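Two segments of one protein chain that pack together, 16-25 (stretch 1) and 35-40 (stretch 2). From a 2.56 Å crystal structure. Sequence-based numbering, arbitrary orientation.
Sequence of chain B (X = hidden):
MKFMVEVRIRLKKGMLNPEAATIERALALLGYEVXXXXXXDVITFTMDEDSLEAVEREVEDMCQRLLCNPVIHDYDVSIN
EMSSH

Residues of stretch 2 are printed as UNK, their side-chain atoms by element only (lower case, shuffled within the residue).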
# COMPACT_ATOMS: atom_id res chain seq x y z
N LEU B 16 4.55 -12.68 -7.89
CA LEU B 16 4.93 -11.33 -8.30
C LEU B 16 4.71 -10.37 -7.12
O LEU B 16 3.76 -10.52 -6.35
CB LEU B 16 4.07 -10.86 -9.49
CG LEU B 16 4.14 -9.37 -9.87
CD1 LEU B 16 5.41 -9.04 -10.64
CD2 LEU B 16 2.93 -9.02 -10.71
N ASN B 17 5.59 -9.39 -6.98
CA ASN B 17 5.45 -8.40 -5.92
C ASN B 17 5.56 -7.06 -6.63
O ASN B 17 6.66 -6.56 -6.85
CB ASN B 17 6.55 -8.55 -4.89
CG ASN B 17 6.40 -7.58 -3.73
OD1 ASN B 17 7.15 -7.66 -2.76
ND2 ASN B 17 5.44 -6.67 -3.83
N PRO B 18 4.42 -6.47 -7.00
CA PRO B 18 4.40 -5.18 -7.70
C PRO B 18 5.29 -4.12 -7.05
O PRO B 18 6.07 -3.44 -7.74
CB PRO B 18 2.92 -4.80 -7.67
CG PRO B 18 2.23 -6.14 -7.72
CD PRO B 18 3.05 -6.95 -6.73
N GLU B 19 5.17 -3.97 -5.73
CA GLU B 19 5.93 -2.98 -4.99
C GLU B 19 7.42 -3.27 -5.11
O GLU B 19 8.20 -2.40 -5.48
CB GLU B 19 5.51 -3.00 -3.51
CG GLU B 19 6.20 -1.94 -2.64
CD GLU B 19 5.87 -2.07 -1.14
OE1 GLU B 19 6.52 -1.35 -0.33
OE2 GLU B 19 4.97 -2.86 -0.77
N ALA B 20 7.79 -4.51 -4.81
CA ALA B 20 9.18 -4.94 -4.89
C ALA B 20 9.77 -4.66 -6.28
O ALA B 20 10.86 -4.09 -6.41
CB ALA B 20 9.28 -6.42 -4.57
N ALA B 21 9.05 -5.08 -7.31
CA ALA B 21 9.51 -4.87 -8.68
C ALA B 21 9.63 -3.38 -8.98
O ALA B 21 10.57 -2.94 -9.64
CB ALA B 21 8.54 -5.54 -9.66
N THR B 22 8.67 -2.61 -8.50
CA THR B 22 8.68 -1.17 -8.73
C THR B 22 9.89 -0.49 -8.07
O THR B 22 10.59 0.33 -8.69
CB THR B 22 7.38 -0.55 -8.22
OG1 THR B 22 6.29 -1.05 -9.00
CG2 THR B 22 7.41 0.96 -8.32
N ILE B 23 10.16 -0.84 -6.83
CA ILE B 23 11.29 -0.28 -6.10
C ILE B 23 12.60 -0.59 -6.82
O ILE B 23 13.40 0.30 -7.09
CB ILE B 23 11.37 -0.86 -4.69
CG1 ILE B 23 10.20 -0.36 -3.85
CG2 ILE B 23 12.68 -0.51 -4.06
CD1 ILE B 23 10.15 -0.96 -2.45
N GLU B 24 12.82 -1.86 -7.13
CA GLU B 24 14.04 -2.29 -7.78
C GLU B 24 14.31 -1.54 -9.07
O GLU B 24 15.42 -1.05 -9.29
CB GLU B 24 13.98 -3.80 -8.07
CG GLU B 24 15.27 -4.37 -8.61
CD GLU B 24 15.29 -5.89 -8.59
OE1 GLU B 24 15.12 -6.47 -7.49
OE2 GLU B 24 15.49 -6.50 -9.66
N ARG B 25 13.31 -1.46 -9.94
CA ARG B 25 13.46 -0.76 -11.20
C ARG B 25 13.79 0.71 -10.99
O ARG B 25 14.68 1.26 -11.65
CB ARG B 25 12.18 -0.87 -12.03
CG ARG B 25 12.13 0.09 -13.21
CD ARG B 25 11.13 -0.34 -14.27
NE ARG B 25 11.17 0.55 -15.42
CZ ARG B 25 10.68 1.79 -15.43
NH1 ARG B 25 10.11 2.27 -14.33
NH2 ARG B 25 10.77 2.54 -16.51
N UNK B 35 19.39 -6.44 -6.17
CA UNK B 35 18.75 -7.66 -6.62
C UNK B 35 17.88 -8.27 -5.55
O UNK B 35 17.96 -7.91 -4.38
c UNK B 35 21.87 -8.99 -8.43
o UNK B 35 22.93 -8.32 -8.50
o UNK B 35 21.86 -10.24 -8.46
c UNK B 35 19.80 -8.67 -7.06
c UNK B 35 20.56 -8.25 -8.30
N UNK B 36 17.06 -9.22 -5.96
CA UNK B 36 16.18 -9.93 -5.05
C UNK B 36 15.39 -9.04 -4.11
O UNK B 36 15.12 -9.43 -2.98
o UNK B 36 18.90 -12.19 -4.87
c UNK B 36 17.00 -10.92 -4.22
o UNK B 36 17.01 -12.49 -5.97
c UNK B 36 17.69 -11.94 -5.08
N UNK B 37 15.00 -7.86 -4.59
CA UNK B 37 14.23 -6.96 -3.75
C UNK B 37 13.06 -7.76 -3.21
O UNK B 37 12.55 -8.66 -3.88
c UNK B 37 12.94 -4.80 -3.61
o UNK B 37 14.80 -5.02 -5.12
c UNK B 37 13.70 -5.74 -4.54
N UNK B 38 12.63 -7.43 -1.99
CA UNK B 38 11.54 -8.13 -1.33
C UNK B 38 10.85 -7.18 -0.35
O UNK B 38 11.48 -6.23 0.15
c UNK B 38 12.11 -9.34 -0.59
o UNK B 38 11.55 -11.56 0.03
o UNK B 38 10.03 -10.39 -1.07
c UNK B 38 11.16 -10.51 -0.54
N UNK B 39 9.58 -7.42 -0.07
CA UNK B 39 8.80 -6.57 0.83
C UNK B 39 8.04 -7.39 1.87
O UNK B 39 7.43 -8.41 1.56
o UNK B 39 8.34 -4.42 -0.26
c UNK B 39 6.45 -5.58 0.75
c UNK B 39 7.78 -5.71 0.01
N UNK B 40 8.07 -6.93 3.12
CA UNK B 40 7.36 -7.61 4.20
C UNK B 40 6.51 -6.58 4.91
O UNK B 40 6.92 -5.43 5.08
o UNK B 40 9.27 -9.07 4.56
c UNK B 40 7.56 -9.02 6.26
c UNK B 40 8.33 -8.21 5.22

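Position 35 carries five side-chain atoms, three carbons in an unbranched run and two oxygens on the last. A carboxylate at the end of a three-carbon chain identifies Glu-35. Its CA-to-CB bond points away from the helix and its side chain makes no contact within 4.5 Å, so the contact here is made by the backbone: the C atom of Glu-35 lies 3.8 Å from OE1 of Glu-24.

Position 36 has four side-chain atoms, two carbons with both oxygens on the second, one methylene shorter than its predecessor. This is Asp-36. The phi/psi pair of 49/33° marks the corner where the chain turns, and the CA-to-CB bond again points away from stretch 1.

At position 37 the CB bears one oxygen and one carbon, a beta-branched pattern of three atoms. The oxygen lies 2.8 Å from OE1 of Glu-24 and donates a hydrogen bond to it, so it is a hydroxyl; the residue is Thr-37, with chi1 in the m well. Its methyl CG2 approaches CB of Ala-20 at 4.1 Å and CG2 of Ile-23 at 4.3 Å. The backbone also takes part, Thr-37 N donating to Glu-24 OE1 at 3.2 Å with an N-H...O angle of 158°.

Position 38 repeats the two-carbon, two-oxygen pattern and is Asp-38. Its CA-to-CB bond points away, although the end of the side chain comes nearer. The backbone packs closely instead, with CA of Asp-38 4.3 Å from CB of Ala-20; this pair also gives the nearest CA-to-CA approach, 5.3 Å.

Position 39 again shows a CB carrying one oxygen and one carbon, with CB pointing toward the helix: Thr-39. Its CG2 lies 3.4 Å from OE2 of Glu-19, and its OG1 is 4.5 Å from CD1 of Ile-23. The chi1 of -96° falls between rotamer wells.

Position 40 has the same three-atom branched side chain, Thr-40, but its CA-to-CB bond points away and the side chain makes no contact with stretch 1.

The contact rests on strand alternation: Thr-37 and Thr-39 face the helix, burying 85 and 71 Å², while Asp-38 and Thr-40 direct their CB atoms away. The small side chain of Ala-20 accompanies the close backbone approach, and the axes come within 7.2 Å at 136°. Ala-20 and Ile-23 supply apolar packing, whereas a single carboxylate oxygen, Glu-24 OE1, accepts from both the amide and the hydroxyl of Thr-37, anchoring the strand near its beginning.

Stretch 2, residues 35-40: EDTDTT
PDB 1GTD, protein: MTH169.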